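Local atomic coordinates of putative hemin storage protein (Bordetella bronchiseptica, PDB entry 6AU1), a protein that cleaves deacetylated poly-beta-1,6-N-acetylglucosamine through its glycoside hydrolase domain, the part of the longer protein present here, and can disrupt bacterial biofilms. Residues 262-267 against 298-303; 332-337 against 351-356; 7-12 against 40-45. All blocks are in the same frame, centred on the assembly; numbering follows the deposited sequence.

Interaction 1 (262-267 against 298-303)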
ATOM      1  N   PHE A 262       6.947  -3.714   8.971  1.00 16.13           N
ATOM      2  CA  PHE A 262       6.486  -4.835   8.168  1.00 17.70           C
ATOM      3  C   PHE A 262       6.501  -4.490   6.701  1.00 18.92           C
ATOM      4  O   PHE A 262       6.232  -3.350   6.312  1.00 18.95           O
ATOM      5  CB  PHE A 262       5.076  -5.260   8.580  1.00 15.66           C
ATOM      6  CG  PHE A 262       5.001  -5.772   9.986  1.00 17.46           C
ATOM      7  CD1 PHE A 262       5.549  -7.002  10.309  1.00 22.15           C
ATOM      8  CD2 PHE A 262       4.408  -5.020  10.982  1.00 21.78           C
ATOM      9  CE1 PHE A 262       5.487  -7.481  11.606  1.00 21.80           C
ATOM     10  CE2 PHE A 262       4.351  -5.490  12.274  1.00 31.52           C
ATOM     11  CZ  PHE A 262       4.895  -6.722  12.583  1.00 27.61           C
ATOM     12  N   VAL A 263       6.826  -5.487   5.890  1.00 17.14           N
ATOM     13  CA  VAL A 263       6.763  -5.358   4.439  1.00 14.68           C
ATOM     14  C   VAL A 263       5.526  -6.096   3.965  1.00 17.79           C
ATOM     15  O   VAL A 263       5.418  -7.310   4.177  1.00 19.91           O
ATOM     16  CB  VAL A 263       8.014  -5.945   3.767  1.00 18.02           C
ATOM     17  CG1 VAL A 263       7.869  -5.911   2.244  1.00 17.25           C
ATOM     18  CG2 VAL A 263       9.254  -5.180   4.202  1.00 19.36           C
ATOM     19  N   ALA A 264       4.580  -5.366   3.376  1.00 15.69           N
ATOM     20  CA  ALA A 264       3.338  -5.971   2.890  1.00 14.99           C
ATOM     21  C   ALA A 264       3.530  -6.421   1.449  1.00 14.78           C
ATOM     22  O   ALA A 264       3.197  -5.702   0.497  1.00 15.38           O
ATOM     23  CB  ALA A 264       2.170  -4.996   3.002  1.00 17.68           C
ATOM     24  N   LEU A 265       4.057  -7.625   1.296  1.00 15.12           N
ATOM     25  CA  LEU A 265       4.452  -8.124  -0.016  1.00 15.42           C
ATOM     26  C   LEU A 265       3.239  -8.659  -0.764  1.00 16.72           C
ATOM     27  O   LEU A 265       2.511  -9.503  -0.244  1.00 17.80           O
ATOM     28  CB  LEU A 265       5.515  -9.212   0.148  1.00 15.04           C
ATOM     29  CG  LEU A 265       5.973  -9.951  -1.103  1.00 15.58           C
ATOM     30  CD1 LEU A 265       6.563  -8.995  -2.122  1.00 16.95           C
ATOM     31  CD2 LEU A 265       7.014 -11.005  -0.710  1.00 19.64           C
ATOM     32  N   MET A 266       3.012  -8.161  -1.974  1.00 15.96           N
ATOM     33  CA  MET A 266       1.811  -8.536  -2.704  1.00 15.18           C
ATOM     34  C   MET A 266       2.022  -9.889  -3.394  1.00 16.02           C
ATOM     35  O   MET A 266       2.452  -9.984  -4.546  1.00 20.16           O
ATOM     36  CB  MET A 266       1.417  -7.401  -3.661  1.00 15.47           C
ATOM     37  CG  MET A 266       1.022  -6.161  -2.833  1.00 18.70           C
ATOM     38  SD  MET A 266       0.537  -4.681  -3.732  1.00 25.09           S
ATOM     39  CE  MET A 266       2.083  -4.282  -4.533  1.00 21.93           C
ATOM     40  N   ALA A 267       1.728 -10.938  -2.628  1.00 16.13           N
ATOM     41  CA  ALA A 267       1.984 -12.324  -3.021  1.00 15.97           C
ATOM     42  C   ALA A 267       0.780 -12.843  -3.792  1.00 20.02           C
ATOM     43  O   ALA A 267      -0.015 -13.636  -3.282  1.00 17.41           O
ATOM     44  CB  ALA A 267       2.259 -13.179  -1.783  1.00 17.33           C
ATOM     45  N   ILE A 298       5.067  -9.736   5.422  1.00 14.75           N
ATOM     46  CA  ILE A 298       3.711 -10.246   5.407  1.00 18.38           C
ATOM     47  C   ILE A 298       3.356 -10.604   3.976  1.00 18.98           C
ATOM     48  O   ILE A 298       3.400  -9.750   3.089  1.00 18.20           O
ATOM     49  CB  ILE A 298       2.726  -9.217   5.968  1.00 17.98           C
ATOM     50  CG1 ILE A 298       3.115  -8.874   7.407  1.00 16.56           C
ATOM     51  CG2 ILE A 298       1.290  -9.727   5.889  1.00 16.50           C
ATOM     52  CD1 ILE A 298       2.323  -7.734   8.004  1.00 20.41           C
ATOM     53  N   PHE A 299       3.054 -11.875   3.742  1.00 16.41           N
ATOM     54  CA  PHE A 299       2.675 -12.310   2.408  1.00 17.36           C
ATOM     55  C   PHE A 299       1.194 -12.028   2.229  1.00 17.13           C
ATOM     56  O   PHE A 299       0.342 -12.758   2.735  1.00 16.58           O
ATOM     57  CB  PHE A 299       3.007 -13.792   2.201  1.00 19.26           C
ATOM     58  CG  PHE A 299       4.485 -14.071   2.190  1.00 17.73           C
ATOM     59  CD1 PHE A 299       5.187 -14.199   3.386  1.00 19.49           C
ATOM     60  CD2 PHE A 299       5.173 -14.175   0.996  1.00 16.59           C
ATOM     61  CE1 PHE A 299       6.549 -14.426   3.379  1.00 19.93           C
ATOM     62  CE2 PHE A 299       6.545 -14.423   0.977  1.00 19.93           C
ATOM     63  CZ  PHE A 299       7.235 -14.544   2.167  1.00 21.86           C
ATOM     64  N   GLU A 300       0.902 -10.939   1.526  1.00 14.27           N
ATOM     65  CA  GLU A 300      -0.480 -10.516   1.347  1.00 14.38           C
ATOM     66  C   GLU A 300      -1.074 -11.173   0.104  1.00 14.82           C
ATOM     67  O   GLU A 300      -0.678 -10.878  -1.022  1.00 16.87           O
ATOM     68  CB  GLU A 300      -0.567  -8.996   1.252  1.00 18.57           C
ATOM     69  CG  GLU A 300      -1.988  -8.491   1.237  1.00 17.89           C
ATOM     70  CD  GLU A 300      -2.084  -7.005   1.501  1.00 25.45           C
ATOM     71  OE1 GLU A 300      -1.057  -6.294   1.415  1.00 22.13           O
ATOM     72  OE2 GLU A 300      -3.205  -6.551   1.794  1.00 25.23           O
ATOM     73  N   LEU A 301      -2.028 -12.069   0.333  1.00 15.39           N
ATOM     74  CA  LEU A 301      -2.616 -12.883  -0.730  1.00 14.58           C
ATOM     75  C   LEU A 301      -3.839 -12.197  -1.308  1.00 15.09           C
ATOM     76  O   LEU A 301      -4.400 -11.305  -0.672  1.00 16.25           O
ATOM     77  CB  LEU A 301      -3.013 -14.253  -0.177  1.00 14.95           C
ATOM     78  CG  LEU A 301      -1.885 -15.016   0.507  1.00 13.56           C
ATOM     79  CD1 LEU A 301      -2.454 -16.166   1.308  1.00 16.17           C
ATOM     80  CD2 LEU A 301      -0.919 -15.539  -0.558  1.00 15.04           C
ATOM     81  N   GLN A 302      -4.264 -12.603  -2.501  1.00 14.60           N
ATOM     82  CA  GLN A 302      -5.483 -12.017  -3.047  1.00 15.75           C
ATOM     83  C   GLN A 302      -6.672 -12.947  -2.846  1.00 19.30           C
ATOM     84  O   GLN A 302      -6.577 -14.154  -3.069  1.00 19.32           O
ATOM     85  CB  GLN A 302      -5.318 -11.669  -4.531  1.00 20.40           C
ATOM     86  CG  GLN A 302      -5.108 -12.843  -5.468  1.00 22.98           C
ATOM     87  CD  GLN A 302      -4.783 -12.386  -6.889  1.00 23.89           C
ATOM     88  OE1 GLN A 302      -3.665 -12.569  -7.363  1.00 28.24           O
ATOM     89  NE2 GLN A 302      -5.763 -11.785  -7.574  1.00 24.61           N
ATOM     90  N   ALA A 303      -7.790 -12.369  -2.407  1.00 18.18           N
ATOM     91  CA  ALA A 303      -9.024 -13.119  -2.204  1.00 15.27           C
ATOM     92  C   ALA A 303     -10.004 -12.901  -3.356  1.00 17.96           C
ATOM     93  O   ALA A 303     -11.057 -13.543  -3.422  1.00 22.44           O
ATOM     94  CB  ALA A 303      -9.674 -12.719  -0.885  1.00 16.96           C
TER
HETATM   95  O   HOH W   1      -2.575 -14.738  -3.578  1.00 16.93           O
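Four backbone hydrogen bonds join segment 262-267 to segment 298-303, and their alternation establishes a parallel pairing. Ile298 N donates to Val263 O over 2.7 Å, and Ile298 O in turn accepts from Leu265 N. Leu265 O then receives Glu300 N at 2.8 Å, nearly along its C=O axis. The last bond, Ala267 N to Glu300 O, is the most bent (133° at the hydrogen), and its donor stands above the carbonyl plane. The bending coincides with an inverse gamma turn centred on Met266, in which Ala267 N also makes a weak bond to Leu265 O. Beyond it the chains part, and a water bridges them, donating to Ala267 O at 2.8 Å and accepting from Gln302 N at 2.9 Å.

Apolar contacts lie on both faces. Leu265 and Phe299 run side by side, Leu265 CD2 meeting Phe299 CE2 at 3.8 Å, while Ala267 CB sits at the edge of the same ring; helices 277-290 and 314-326 cover this face. On the face of Ala264 and Ile298, the extended delta arm of Ile298 (chi2 172°) puts CD1 3.7 Å from Phe262 CB.

The polar exception is Glu300. With CG anti to the backbone N (chi1 -173°), its extended chain projects from this second face into the barrel and brings OE1 3.8 Å from Ala264 CB, where Asn234 gives it a weak hydrogen bond. The contact thus separates an apolar, helix-covered outside from a barrel interior carrying a buried carboxylate, whose ionisation such surroundings could shift.

Interaction 2 (332-337 against 351-356)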
ATOM      1  N   TYR A 332       1.040 -13.452   7.157  1.00 16.24           N
ATOM      2  CA  TYR A 332       0.309 -13.385   5.898  1.00 14.52           C
ATOM      3  C   TYR A 332      -1.062 -12.788   6.131  1.00 15.22           C
ATOM      4  O   TYR A 332      -1.419 -12.453   7.256  1.00 15.86           O
ATOM      5  CB  TYR A 332       0.200 -14.771   5.228  1.00 15.00           C
ATOM      6  CG  TYR A 332      -0.295 -15.879   6.132  1.00 17.24           C
ATOM      7  CD1 TYR A 332      -1.646 -16.009   6.430  1.00 16.08           C
ATOM      8  CD2 TYR A 332       0.593 -16.801   6.675  1.00 18.08           C
ATOM      9  CE1 TYR A 332      -2.098 -17.024   7.267  1.00 16.81           C
ATOM     10  CE2 TYR A 332       0.148 -17.825   7.509  1.00 18.28           C
ATOM     11  CZ  TYR A 332      -1.203 -17.919   7.796  1.00 20.49           C
ATOM     12  OH  TYR A 332      -1.651 -18.919   8.618  1.00 22.24           O
ATOM     13  N   GLY A 333      -1.817 -12.642   5.056  1.00 13.92           N
ATOM     14  CA  GLY A 333      -3.135 -12.039   5.150  1.00 17.00           C
ATOM     15  C   GLY A 333      -3.771 -12.011   3.782  1.00 16.13           C
ATOM     16  O   GLY A 333      -3.262 -12.637   2.845  1.00 14.80           O
ATOM     17  N   TYR A 334      -4.884 -11.300   3.647  1.00 14.40           N
ATOM     18  CA  TYR A 334      -5.521 -11.253   2.341  1.00 12.43           C
ATOM     19  C   TYR A 334      -6.205  -9.914   2.096  1.00 11.71           C
ATOM     20  O   TYR A 334      -6.537  -9.170   3.025  1.00 14.24           O
ATOM     21  CB  TYR A 334      -6.534 -12.403   2.173  1.00 14.58           C
ATOM     22  CG  TYR A 334      -7.748 -12.288   3.070  1.00 16.67           C
ATOM     23  CD1 TYR A 334      -8.845 -11.509   2.696  1.00 16.10           C
ATOM     24  CD2 TYR A 334      -7.807 -12.959   4.286  1.00 16.90           C
ATOM     25  CE1 TYR A 334      -9.955 -11.391   3.522  1.00 13.97           C
ATOM     26  CE2 TYR A 334      -8.910 -12.849   5.118  1.00 16.00           C
ATOM     27  CZ  TYR A 334      -9.986 -12.069   4.728  1.00 14.73           C
ATOM     28  OH  TYR A 334     -11.089 -11.947   5.546  1.00 17.06           O
ATOM     29  N   TYR A 335      -6.400  -9.645   0.809  1.00 15.17           N
ATOM     30  CA  TYR A 335      -7.097  -8.468   0.312  1.00 14.39           C
ATOM     31  C   TYR A 335      -7.922  -8.930  -0.885  1.00 14.66           C
ATOM     32  O   TYR A 335      -7.408  -9.665  -1.721  1.00 16.12           O
ATOM     33  CB  TYR A 335      -6.100  -7.373  -0.103  1.00 11.95           C
ATOM     34  CG  TYR A 335      -6.757  -6.179  -0.757  1.00 12.49           C
ATOM     35  CD1 TYR A 335      -7.704  -5.426  -0.072  1.00 12.34           C
ATOM     36  CD2 TYR A 335      -6.424  -5.792  -2.054  1.00 14.45           C
ATOM     37  CE1 TYR A 335      -8.313  -4.317  -0.673  1.00 15.26           C
ATOM     38  CE2 TYR A 335      -7.023  -4.692  -2.659  1.00 17.89           C
ATOM     39  CZ  TYR A 335      -7.973  -3.959  -1.961  1.00 15.51           C
ATOM     40  OH  TYR A 335      -8.574  -2.868  -2.567  1.00 15.80           O
ATOM     41  N   PRO A 336      -9.205  -8.526  -0.979  1.00 14.44           N
ATOM     42  CA  PRO A 336     -10.048  -7.725  -0.095  1.00 12.31           C
ATOM     43  C   PRO A 336     -10.993  -8.589   0.730  1.00 16.90           C
ATOM     44  O   PRO A 336     -11.188  -9.766   0.421  1.00 18.48           O
ATOM     45  CB  PRO A 336     -10.843  -6.870  -1.086  1.00 16.55           C
ATOM     46  CG  PRO A 336     -11.116  -7.876  -2.219  1.00 16.68           C
ATOM     47  CD  PRO A 336      -9.913  -8.840  -2.237  1.00 17.72           C
ATOM     48  N   ASP A 337     -11.585  -8.012   1.762  1.00 17.95           N
ATOM     49  CA  ASP A 337     -12.661  -8.707   2.450  1.00 15.38           C
ATOM     50  C   ASP A 337     -13.990  -8.299   1.829  1.00 14.59           C
ATOM     51  O   ASP A 337     -14.382  -7.123   1.875  1.00 17.66           O
ATOM     52  CB  ASP A 337     -12.646  -8.409   3.942  1.00 18.49           C
ATOM     53  CG  ASP A 337     -13.505  -9.381   4.720  1.00 17.61           C
ATOM     54  OD1 ASP A 337     -13.109 -10.559   4.795  1.00 19.68           O
ATOM     55  OD2 ASP A 337     -14.585  -8.982   5.199  1.00 20.36           O
ATOM     56  N   ASP A 351      -9.222 -21.151  11.041  1.00 26.84           N
ATOM     57  CA  ASP A 351      -8.140 -21.877  11.694  1.00 28.37           C
ATOM     58  C   ASP A 351      -6.761 -21.409  11.226  1.00 26.18           C
ATOM     59  O   ASP A 351      -5.806 -21.459  12.001  1.00 29.49           O
ATOM     60  CB  ASP A 351      -8.285 -23.404  11.519  1.00 30.85           C
ATOM     61  CG  ASP A 351      -8.382 -23.851  10.064  1.00 29.57           C
ATOM     62  OD1 ASP A 351      -8.252 -23.025   9.136  1.00 27.74           O
ATOM     63  OD2 ASP A 351      -8.586 -25.074   9.859  1.00 34.21           O
ATOM     64  N   VAL A 352      -6.646 -20.944   9.986  1.00 23.55           N
ATOM     65  CA  VAL A 352      -5.341 -20.480   9.520  1.00 21.94           C
ATOM     66  C   VAL A 352      -5.132 -18.974   9.724  1.00 25.67           C
ATOM     67  O   VAL A 352      -4.008 -18.490   9.635  1.00 22.81           O
ATOM     68  CB  VAL A 352      -5.101 -20.823   8.033  1.00 22.53           C
ATOM     69  CG1 VAL A 352      -4.814 -22.311   7.879  1.00 22.86           C
ATOM     70  CG2 VAL A 352      -6.276 -20.385   7.166  1.00 19.46           C
ATOM     71  N   MET A 353      -6.197 -18.234  10.016  1.00 20.93           N
ATOM     72  CA  MET A 353      -6.032 -16.803  10.240  1.00 23.67           C
ATOM     73  C   MET A 353      -5.926 -16.519  11.730  1.00 34.94           C
ATOM     74  O   MET A 353      -5.599 -15.404  12.132  1.00 40.29           O
ATOM     75  CB  MET A 353      -7.174 -16.007   9.602  1.00 23.78           C
ATOM     76  CG  MET A 353      -7.039 -15.825   8.092  1.00 20.65           C
ATOM     77  SD  MET A 353      -5.633 -14.782   7.616  1.00 23.04           S
ATOM     78  CE  MET A 353      -6.158 -13.184   8.257  1.00 21.69           C
ATOM     79  N   SER A 354      -6.178 -17.547  12.539  1.00 35.84           N
ATOM     80  CA  SER A 354      -6.044 -17.457  13.992  1.00 42.67           C
ATOM     81  C   SER A 354      -4.606 -17.167  14.411  1.00 42.63           C
ATOM     82  O   SER A 354      -3.656 -17.676  13.807  1.00 43.40           O
ATOM     83  CB  SER A 354      -6.525 -18.753  14.654  1.00 47.04           C
ATOM     84  OG  SER A 354      -6.210 -18.770  16.039  1.00 53.21           O
ATOM     85  N   LEU A 355      -4.453 -16.348  15.449  1.00 40.58           N
ATOM     86  CA  LEU A 355      -3.129 -15.959  15.935  1.00 43.13           C
ATOM     87  C   LEU A 355      -2.482 -17.049  16.791  1.00 52.77           C
ATOM     88  O   LEU A 355      -1.379 -16.868  17.311  1.00 53.69           O
ATOM     89  CB  LEU A 355      -3.216 -14.650  16.728  1.00 44.73           C
ATOM     90  CG  LEU A 355      -3.542 -13.397  15.905  1.00 38.91           C
ATOM     91  CD1 LEU A 355      -3.696 -12.170  16.801  1.00 37.91           C
ATOM     92  CD2 LEU A 355      -2.475 -13.164  14.846  1.00 34.98           C
ATOM     93  N   LYS A 356      -3.172 -18.176  16.940  1.00 52.97           N
ATOM     94  CA  LYS A 356      -2.584 -19.351  17.580  1.00 63.04           C
ATOM     95  C   LYS A 356      -2.091 -20.318  16.506  1.00 70.28           C
ATOM     96  O   LYS A 356      -2.574 -21.445  16.400  1.00 77.53           O
ATOM     97  CB  LYS A 356      -3.597 -20.037  18.498  1.00 61.57           C
TER
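Tyr332 points its hydroxyl at the end of helix 346-353, whereas Tyr334, two residues on, turns its ring past the tip of Met353. Both rings start from the crowded position between the backbone N and the carbonyl carbon. Tyr332 OH donates to Val352 O at 2.6 Å, meeting the acceptor in the carbonyl plane on a lone pair. This carbonyl lies near the plane of the Tyr332 ring, so the approach is edge-on, and the bond ties the strand directly to the backbone of the last helical turn.

Met353 comes to the same ring edge. Its SD is 5.4 Å from the Tyr332 ring centroid and 77° off the ring normal, a Met-aromatic contact made at the rim, with CE1 the nearest ring atom at 4.2 Å. Bends at chi2 and chi3 (both -67°) fold the thioether so that its methyl CE reaches across to Tyr334 CE2, 4.2 Å away, the two side chains crossing obliquely. One bent side chain therefore spans both tyrosines, passing over Gly333.

Tyr334 is fixed at its far end, where OH donates to Asp337 OD1 at 2.6 Å from above the carboxylate plane; the same oxygen forms a salt bridge with Arg35. Arg325 is a second partner of Tyr332 OH. Strand 332-335 lies between strands 8-12 and 297-305, with Tyr334 also touching Leu39 of helix 22-39, and the C-terminal helix 346-353 packs its last turn against the outside of the barrel at this strand.

Interaction 3 (7-12 against 40-45)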
ATOM      1  N   GLU A   7       1.810 -11.902  12.453  1.00 24.08           N
ATOM      2  CA  GLU A   7       0.790 -11.027  11.883  1.00 22.03           C
ATOM      3  C   GLU A   7      -0.119 -11.823  10.973  1.00 25.05           C
ATOM      4  O   GLU A   7       0.333 -12.629  10.163  1.00 21.85           O
ATOM      5  CB  GLU A   7       1.407  -9.859  11.101  1.00 22.47           C
ATOM      6  CG  GLU A   7       2.157  -8.861  11.969  1.00 25.92           C
ATOM      7  CD  GLU A   7       1.260  -8.168  12.991  1.00 29.22           C
ATOM      8  OE1 GLU A   7       0.154  -7.732  12.621  1.00 26.01           O
ATOM      9  OE2 GLU A   7       1.668  -8.070  14.172  1.00 30.83           O
ATOM     10  N   ARG A   8      -1.411 -11.600  11.131  1.00 18.86           N
ATOM     11  CA  ARG A   8      -2.413 -12.189  10.266  1.00 17.96           C
ATOM     12  C   ARG A   8      -3.338 -11.050   9.942  1.00 16.62           C
ATOM     13  O   ARG A   8      -4.031 -10.558  10.826  1.00 19.70           O
ATOM     14  CB  ARG A   8      -3.152 -13.340  10.963  1.00 20.14           C
ATOM     15  CG  ARG A   8      -2.240 -14.479  11.423  1.00 22.92           C
ATOM     16  CD  ARG A   8      -1.743 -15.278  10.224  1.00 24.60           C
ATOM     17  NE  ARG A   8      -0.551 -16.088  10.506  1.00 24.05           N
ATOM     18  CZ  ARG A   8      -0.575 -17.254  11.132  1.00 28.51           C
ATOM     19  NH1 ARG A   8      -1.728 -17.733  11.570  1.00 37.38           N
ATOM     20  NH2 ARG A   8       0.544 -17.929  11.340  1.00 26.13           N
ATOM     21  N   ILE A   9      -3.310 -10.570   8.705  1.00 15.52           N
ATOM     22  CA  ILE A   9      -3.993  -9.311   8.452  1.00 14.74           C
ATOM     23  C   ILE A   9      -5.088  -9.417   7.412  1.00 15.85           C
ATOM     24  O   ILE A   9      -5.108 -10.325   6.585  1.00 16.52           O
ATOM     25  CB  ILE A   9      -2.988  -8.202   8.044  1.00 15.60           C
ATOM     26  CG1 ILE A   9      -2.354  -8.490   6.678  1.00 19.38           C
ATOM     27  CG2 ILE A   9      -1.891  -8.053   9.120  1.00 17.15           C
ATOM     28  CD1 ILE A   9      -3.115  -7.881   5.483  1.00 19.97           C
ATOM     29  N   VAL A  10      -6.017  -8.473   7.482  1.00 13.96           N
ATOM     30  CA  VAL A  10      -7.098  -8.372   6.517  1.00 15.15           C
ATOM     31  C   VAL A  10      -7.102  -6.947   6.011  1.00 14.38           C
ATOM     32  O   VAL A  10      -7.138  -6.009   6.805  1.00 14.56           O
ATOM     33  CB  VAL A  10      -8.481  -8.711   7.143  1.00 15.94           C
ATOM     34  CG1 VAL A  10      -9.593  -8.567   6.088  1.00 16.06           C
ATOM     35  CG2 VAL A  10      -8.488 -10.115   7.748  1.00 14.68           C
ATOM     36  N   GLN A  11      -7.036  -6.767   4.696  1.00 14.89           N
ATOM     37  CA  GLN A  11      -7.096  -5.420   4.131  1.00 13.85           C
ATOM     38  C   GLN A  11      -8.517  -5.151   3.640  1.00 15.23           C
ATOM     39  O   GLN A  11      -9.117  -5.976   2.954  1.00 14.80           O
ATOM     40  CB  GLN A  11      -6.074  -5.257   3.009  1.00 14.48           C
ATOM     41  CG  GLN A  11      -5.969  -3.829   2.459  1.00 15.75           C
ATOM     42  CD  GLN A  11      -4.709  -3.633   1.638  1.00 19.20           C
ATOM     43  OE1 GLN A  11      -3.633  -4.070   2.029  1.00 24.64           O
ATOM     44  NE2 GLN A  11      -4.837  -2.973   0.502  1.00 20.77           N
ATOM     45  N   VAL A  12      -9.047  -3.988   4.004  1.00 12.89           N
ATOM     46  CA  VAL A  12     -10.471  -3.702   3.837  1.00 13.96           C
ATOM     47  C   VAL A  12     -10.722  -2.401   3.088  1.00 11.77           C
ATOM     48  O   VAL A  12     -10.130  -1.365   3.416  1.00 14.12           O
ATOM     49  CB  VAL A  12     -11.161  -3.623   5.217  1.00 15.59           C
ATOM     50  CG1 VAL A  12     -12.592  -3.112   5.094  1.00 18.27           C
ATOM     51  CG2 VAL A  12     -11.119  -4.995   5.911  1.00 15.64           C
ATOM     52  N   ALA A  40     -10.752 -12.709  13.976  1.00 26.14           N
ATOM     53  CA  ALA A  40      -9.739 -12.245  14.925  1.00 27.22           C
ATOM     54  C   ALA A  40      -8.326 -12.134  14.330  1.00 26.65           C
ATOM     55  O   ALA A  40      -7.386 -12.745  14.847  1.00 26.19           O
ATOM     56  CB  ALA A  40      -9.715 -13.168  16.146  1.00 29.03           C
ATOM     57  N   PRO A  41      -8.166 -11.351  13.255  1.00 23.12           N
ATOM     58  CA  PRO A  41      -6.814 -11.095  12.747  1.00 20.73           C
ATOM     59  C   PRO A  41      -6.016 -10.219  13.715  1.00 26.48           C
ATOM     60  O   PRO A  41      -6.590  -9.634  14.638  1.00 25.55           O
ATOM     61  CB  PRO A  41      -7.073 -10.349  11.431  1.00 19.50           C
ATOM     62  CG  PRO A  41      -8.355  -9.607  11.709  1.00 18.94           C
ATOM     63  CD  PRO A  41      -9.181 -10.566  12.524  1.00 22.16           C
ATOM     64  N   SER A  42      -4.706 -10.129  13.520  1.00 21.02           N
ATOM     65  CA  SER A  42      -3.899  -9.236  14.344  1.00 24.53           C
ATOM     66  C   SER A  42      -4.214  -7.782  14.005  1.00 25.37           C
ATOM     67  O   SER A  42      -4.276  -6.932  14.895  1.00 22.72           O
ATOM     68  CB  SER A  42      -2.399  -9.521  14.168  1.00 23.02           C
ATOM     69  OG  SER A  42      -1.995  -9.376  12.829  1.00 24.62           O
ATOM     70  N   ALA A  43      -4.459  -7.508  12.724  1.00 19.08           N
ATOM     71  CA  ALA A  43      -4.674  -6.140  12.270  1.00 17.20           C
ATOM     72  C   ALA A  43      -5.581  -6.088  11.050  1.00 18.73           C
ATOM     73  O   ALA A  43      -5.586  -7.016  10.241  1.00 17.00           O
ATOM     74  CB  ALA A  43      -3.335  -5.473  11.951  1.00 18.40           C
ATOM     75  N   VAL A  44      -6.354  -5.007  10.950  1.00 15.70           N
ATOM     76  CA  VAL A  44      -7.034  -4.654   9.706  1.00 14.97           C
ATOM     77  C   VAL A  44      -6.323  -3.470   9.068  1.00 16.64           C
ATOM     78  O   VAL A  44      -6.069  -2.458   9.728  1.00 17.82           O
ATOM     79  CB  VAL A  44      -8.521  -4.318   9.940  1.00 14.83           C
ATOM     80  CG1 VAL A  44      -9.150  -3.677   8.677  1.00 14.81           C
ATOM     81  CG2 VAL A  44      -9.259  -5.578  10.353  1.00 16.78           C
ATOM     82  N   TYR A  45      -5.983  -3.611   7.789  1.00 14.18           N
ATOM     83  CA  TYR A  45      -5.423  -2.511   7.021  1.00 13.71           C
ATOM     84  C   TYR A  45      -6.585  -1.778   6.364  1.00 15.65           C
ATOM     85  O   TYR A  45      -7.186  -2.300   5.434  1.00 15.12           O
ATOM     86  CB  TYR A  45      -4.447  -3.018   5.955  1.00 13.12           C
ATOM     87  CG  TYR A  45      -3.168  -3.638   6.492  1.00 13.72           C
ATOM     88  CD1 TYR A  45      -2.845  -3.588   7.842  1.00 18.50           C
ATOM     89  CD2 TYR A  45      -2.258  -4.231   5.621  1.00 14.71           C
ATOM     90  CE1 TYR A  45      -1.655  -4.156   8.314  1.00 21.01           C
ATOM     91  CE2 TYR A  45      -1.078  -4.788   6.077  1.00 18.93           C
ATOM     92  CZ  TYR A  45      -0.777  -4.741   7.417  1.00 21.01           C
ATOM     93  OH  TYR A  45       0.407  -5.299   7.856  1.00 21.80           O
TER
HETATM   94  O   HOH W   2       0.730  -5.708  10.526  1.00 25.21           O
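Ser42 OG is engaged by two groups of segment 7-12: Arg8 N donates to it at 2.9 Å, well aligned at 158°, and Glu7 OE1 stands 2.7 Å from it, a likely hydrogen bond. Glu7 OE1 gains a water as well, donating at 3.0 Å; that water also bonds Tyr45 OH at 2.7 Å. A bend at chi2 (-62°) turns the Glu7 carboxylate back to this cluster.

Ser42 N returns a bond to Arg8 O. Parallel pairing follows, with Ala43 O accepting from Val10 N, Val10 O from Tyr45 N, and Tyr45 O from Val12 N; the last bond is the straightest, at 166°. Ile9 lies over one face of the Tyr45 ring, a CH-pi contact with CB 4.3 Å from the centroid, while CD1 reaches Tyr45 CE2 at 3.8 Å. On the opposite face of the sheet, under helix 22-39, Val12 CG2 meets Val44 CG1 at 3.6 Å and Val10 CG2 leans on Pro41.

In this beta-alpha-beta unit, polar bonds thus tie the start of strand 8-12 to the loop leading into strand 43-47, and through the water the Glu7 charge could modestly influence the Tyr45 hydroxyl.

From the N terminus, interaction 3 comes first: strand 8-12 runs through helix 22-39 and returns as neighbouring strand 43-47. Much later, interaction 1 closes a second crossover, from strand 262-266 through helices 269-272 and 277-290 to strand 297-305. Interaction 2 ends the chain, bringing helix 346-353 back to strand 332-335. The three loops follow in series; none encloses or crosses another. Their strands nevertheless meet, because 332-335 lies between 297-305 and 8-12: Leu301 N approaches Gly333 O at 2.9 Å, and Ile9 N approaches Tyr332 O at 3.0 Å, both probable hydrogen bonds. Last strand thereby joins first, closing the TIM barrel.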